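Local atomic coordinates of probable hydrogenase maturation factor HypB (Methanocaldococcus jannaschii, PDB entry 2HF9), a protein that probably binds and slowly hydrolyses GTP, an activity needed for nickel insertion into the metal centre of [NiFe] hydrogenases during their maturation. Residues L122-V127 against F136-H141. Sequence-based numbering, arbitrary orientation.
Sequences LFIENV and FDLGTH. With MG (magnesium ion), chain C; GSP (5'-guanosine-diphosphate-monothiophosphate), chain E.
L138 meets I124 and N126 in the apolar centre of this contact, and no direct hydrogen bond links the two segments. Ahead of it, the carbonyl O of F136 lies 3.0 Å from a water that takes a hydrogen bond from N126 ND2. D137 shapes the next turn: its OD1, met from above the carboxylate plane, accepts from the backbone N of G139 at 2.8 Å, an Asx turn. L138 has CG anti to its carbonyl carbon (chi1 -58°), and its CD1 reaches both CG2 of I124, at 3.8 Å, and ND2 of N126, at 3.7 Å, so a single methyl serves both. G139 has phi 93°, where a CB would jam against the preceding carbonyl O. T140 lays its methyl CG2 3.7 Å from CD1 of I124; a beta-branched isoleucine fits here because its two branches serve two partners, CG2 on L138 and CD1 on T140. The N126 amide is gripped at both ends: OD1 takes the backbone N of V127, in the carbonyl plane, and that of L102, while ND2 serves the water and D42. With an alanine here, D42 and the water would probably lose their amide donor, and the backbone N-H groups of V127 and L102 their side-chain acceptor, with a gap opening beside L138. One residue earlier, E125 points the other way and binds magnesium through OE2 at 2.1 Å, with T52 and D80 completing the protein ligands beside the nucleotide. In this P-loop GTPase fold, strand 121-125 lies between parallel strands 68-74 and 39-45. Segment 136-141 leads into strand 142-148, with L138 and T140 against D42, while F136 and D137 pack on helix 18-35, where R30 salt-bridges D137.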
loop_
_atom_site.group_PDB
_atom_site.type_symbol
_atom_site.label_atom_id
_atom_site.label_comp_id
_atom_site.label_asym_id
_atom_site.label_seq_id
_atom_site.Cartn_x
_atom_site.Cartn_y
_atom_site.Cartn_z
ATOM N N LEU A 122 11.371 -16.822 13.561
ATOM C CA LEU A 122 11.778 -15.617 12.849
ATOM C C LEU A 122 10.574 -14.946 12.197
ATOM O O LEU A 122 9.889 -15.553 11.371
ATOM C CB LEU A 122 12.844 -15.943 11.791
ATOM C CG LEU A 122 13.324 -14.799 10.886
ATOM C CD1 LEU A 122 13.976 -13.673 11.680
ATOM C CD2 LEU A 122 14.278 -15.325 9.818
ATOM N N PHE A 123 10.320 -13.700 12.581
ATOM C CA PHE A 123 9.255 -12.904 11.975
ATOM C C PHE A 123 9.885 -11.853 11.073
ATOM O O PHE A 123 10.652 -11.005 11.536
ATOM C CB PHE A 123 8.383 -12.212 13.036
ATOM C CG PHE A 123 7.682 -13.155 13.990
ATOM C CD1 PHE A 123 7.449 -12.760 15.310
ATOM C CD2 PHE A 123 7.246 -14.413 13.579
ATOM C CE1 PHE A 123 6.796 -13.604 16.212
ATOM C CE2 PHE A 123 6.595 -15.273 14.473
ATOM C CZ PHE A 123 6.372 -14.864 15.796
ATOM N N ILE A 124 9.567 -11.915 9.785
ATOM C CA ILE A 124 10.064 -10.932 8.832
ATOM C C ILE A 124 8.938 -10.000 8.406
ATOM O O ILE A 124 7.944 -10.451 7.830
ATOM C CB ILE A 124 10.664 -11.602 7.570
ATOM C CG1 ILE A 124 11.685 -12.681 7.948
ATOM C CG2 ILE A 124 11.274 -10.544 6.641
ATOM C CD1 ILE A 124 12.304 -13.389 6.745
ATOM N N GLU A 125 9.083 -8.707 8.692
ATOM C CA GLU A 125 8.123 -7.737 8.179
ATOM C C GLU A 125 8.581 -7.214 6.830
ATOM O O GLU A 125 9.555 -6.464 6.736
ATOM C CB GLU A 125 7.869 -6.581 9.147
ATOM C CG GLU A 125 6.763 -5.658 8.649
ATOM C CD GLU A 125 6.290 -4.670 9.686
ATOM O OE1 GLU A 125 6.496 -4.917 10.887
ATOM O OE2 GLU A 125 5.714 -3.629 9.304
ATOM N N ASN A 126 7.867 -7.635 5.792
ATOM C CA ASN A 126 8.141 -7.216 4.432
ATOM C C ASN A 126 7.730 -5.760 4.240
ATOM O O ASN A 126 7.091 -5.167 5.114
ATOM C CB ASN A 126 7.366 -8.113 3.463
ATOM C CG ASN A 126 8.126 -8.397 2.188
ATOM O OD1 ASN A 126 8.729 -7.503 1.586
ATOM N ND2 ASN A 126 8.086 -9.648 1.756
ATOM N N VAL A 127 8.087 -5.176 3.103
ATOM C CA VAL A 127 7.664 -3.805 2.819
ATOM C C VAL A 127 6.153 -3.790 2.534
ATOM O O VAL A 127 5.606 -4.770 2.021
ATOM C CB VAL A 127 8.475 -3.157 1.666
ATOM C CG1 VAL A 127 9.960 -3.525 1.753
ATOM C CG2 VAL A 127 7.919 -3.560 0.335
ATOM N N PHE A 136 8.359 -12.764 -4.818
ATOM C CA PHE A 136 9.654 -12.921 -4.154
ATOM C C PHE A 136 9.613 -13.718 -2.850
ATOM O O PHE A 136 9.386 -13.169 -1.769
ATOM C CB PHE A 136 10.337 -11.564 -3.966
ATOM C CG PHE A 136 10.885 -10.986 -5.240
ATOM C CD1 PHE A 136 10.098 -10.163 -6.045
ATOM C CD2 PHE A 136 12.184 -11.278 -5.645
ATOM C CE1 PHE A 136 10.606 -9.635 -7.238
ATOM C CE2 PHE A 136 12.698 -10.754 -6.832
ATOM C CZ PHE A 136 11.907 -9.932 -7.626
ATOM N N ASP A 137 9.837 -15.024 -2.990
ATOM C CA ASP A 137 10.027 -15.949 -1.876
ATOM C C ASP A 137 11.277 -15.531 -1.096
ATOM O O ASP A 137 12.350 -15.349 -1.679
ATOM C CB ASP A 137 10.178 -17.370 -2.441
ATOM C CG ASP A 137 10.365 -18.440 -1.372
ATOM O OD1 ASP A 137 10.410 -18.127 -0.162
ATOM O OD2 ASP A 137 10.476 -19.625 -1.764
ATOM N N LEU A 138 11.127 -15.357 0.215
ATOM C CA LEU A 138 12.229 -14.908 1.069
ATOM C C LEU A 138 13.033 -16.069 1.657
ATOM O O LEU A 138 14.102 -15.863 2.239
ATOM C CB LEU A 138 11.708 -14.012 2.203
ATOM C CG LEU A 138 10.927 -12.738 1.854
ATOM C CD1 LEU A 138 10.699 -11.892 3.101
ATOM C CD2 LEU A 138 11.631 -11.917 0.795
ATOM N N GLY A 139 12.516 -17.282 1.495
ATOM C CA GLY A 139 13.094 -18.463 2.131
ATOM C C GLY A 139 12.438 -18.752 3.466
ATOM O O GLY A 139 13.057 -19.328 4.359
ATOM N N THR A 140 11.180 -18.342 3.596
ATOM C CA THR A 140 10.402 -18.558 4.815
ATOM C C THR A 140 9.594 -19.847 4.702
ATOM O O THR A 140 9.418 -20.390 3.606
ATOM C CB THR A 140 9.448 -17.366 5.099
ATOM O OG1 THR A 140 8.591 -17.151 3.968
ATOM C CG2 THR A 140 10.239 -16.099 5.362
ATOM N N HIS A 141 9.114 -20.337 5.840
ATOM C CA HIS A 141 8.245 -21.508 5.875
ATOM C C HIS A 141 6.803 -21.153 5.524
ATOM O O HIS A 141 6.135 -21.896 4.803
ATOM C CB HIS A 141 8.329 -22.193 7.239
ATOM C CG HIS A 141 9.684 -22.753 7.534
ATOM N ND1 HIS A 141 10.674 -22.018 8.149
ATOM C CD2 HIS A 141 10.225 -23.962 7.261
ATOM C CE1 HIS A 141 11.763 -22.759 8.258
ATOM N NE2 HIS A 141 11.517 -23.942 7.725
HETATM MG MG MG C . 5.084 -1.841 10.301
HETATM P PG GSP E . 3.706 -0.192 7.925
HETATM O O3B GSP E . 2.350 -0.419 8.761
HETATM S S1G GSP E . 3.436 -0.569 6.265
HETATM O O2G GSP E . 4.061 1.298 8.089
HETATM O O3G GSP E . 4.821 -1.063 8.529
HETATM P PB GSP E . 1.971 -1.775 9.549
HETATM O O1B GSP E . 1.263 -2.678 8.619
HETATM O O2B GSP E . 3.124 -2.413 10.208
HETATM P PA GSP E . 0.979 -0.826 12.116
HETATM O O1A GSP E . 1.211 -1.997 12.995
HETATM O O2A GSP E . 2.017 0.220 12.304
HETATM O O3A GSP E . 0.835 -1.250 10.570
HETATM O "O5'" GSP E . -0.502 -0.279 12.390
HETATM C "C5'" GSP E . -1.023 0.816 11.662
HETATM C "C4'" GSP E . -2.054 1.555 12.508
HETATM O "O4'" GSP E . -3.233 0.780 12.651
HETATM C "C3'" GSP E . -1.571 1.862 13.916
HETATM O "O3'" GSP E . -2.060 3.148 14.223
HETATM C "C2'" GSP E . -2.252 0.821 14.779
HETATM O "O2'" GSP E . -2.519 1.293 16.072
HETATM C "C1'" GSP E . -3.544 0.586 14.022
HETATM N N9 GSP E . -4.138 -0.756 14.124
HETATM C C8 GSP E . -3.572 -1.966 13.803
HETATM N N7 GSP E . -4.502 -2.926 13.999
HETATM C C5 GSP E . -5.650 -2.347 14.421
HETATM C C6 GSP E . -6.903 -2.858 14.759
HETATM O O6 GSP E . -7.118 -4.067 14.698
HETATM N N1 GSP E . -7.903 -1.989 15.156
HETATM C C2 GSP E . -7.660 -0.627 15.224
HETATM N N2 GSP E . -8.622 0.203 15.612
HETATM N N3 GSP E . -6.418 -0.124 14.884
HETATM C C4 GSP E . -5.434 -0.978 14.488
HETATM O O HOH W 1 8.998 -10.314 -1.058
HETATM O O HOH W 2 4.521 -0.146 11.292
#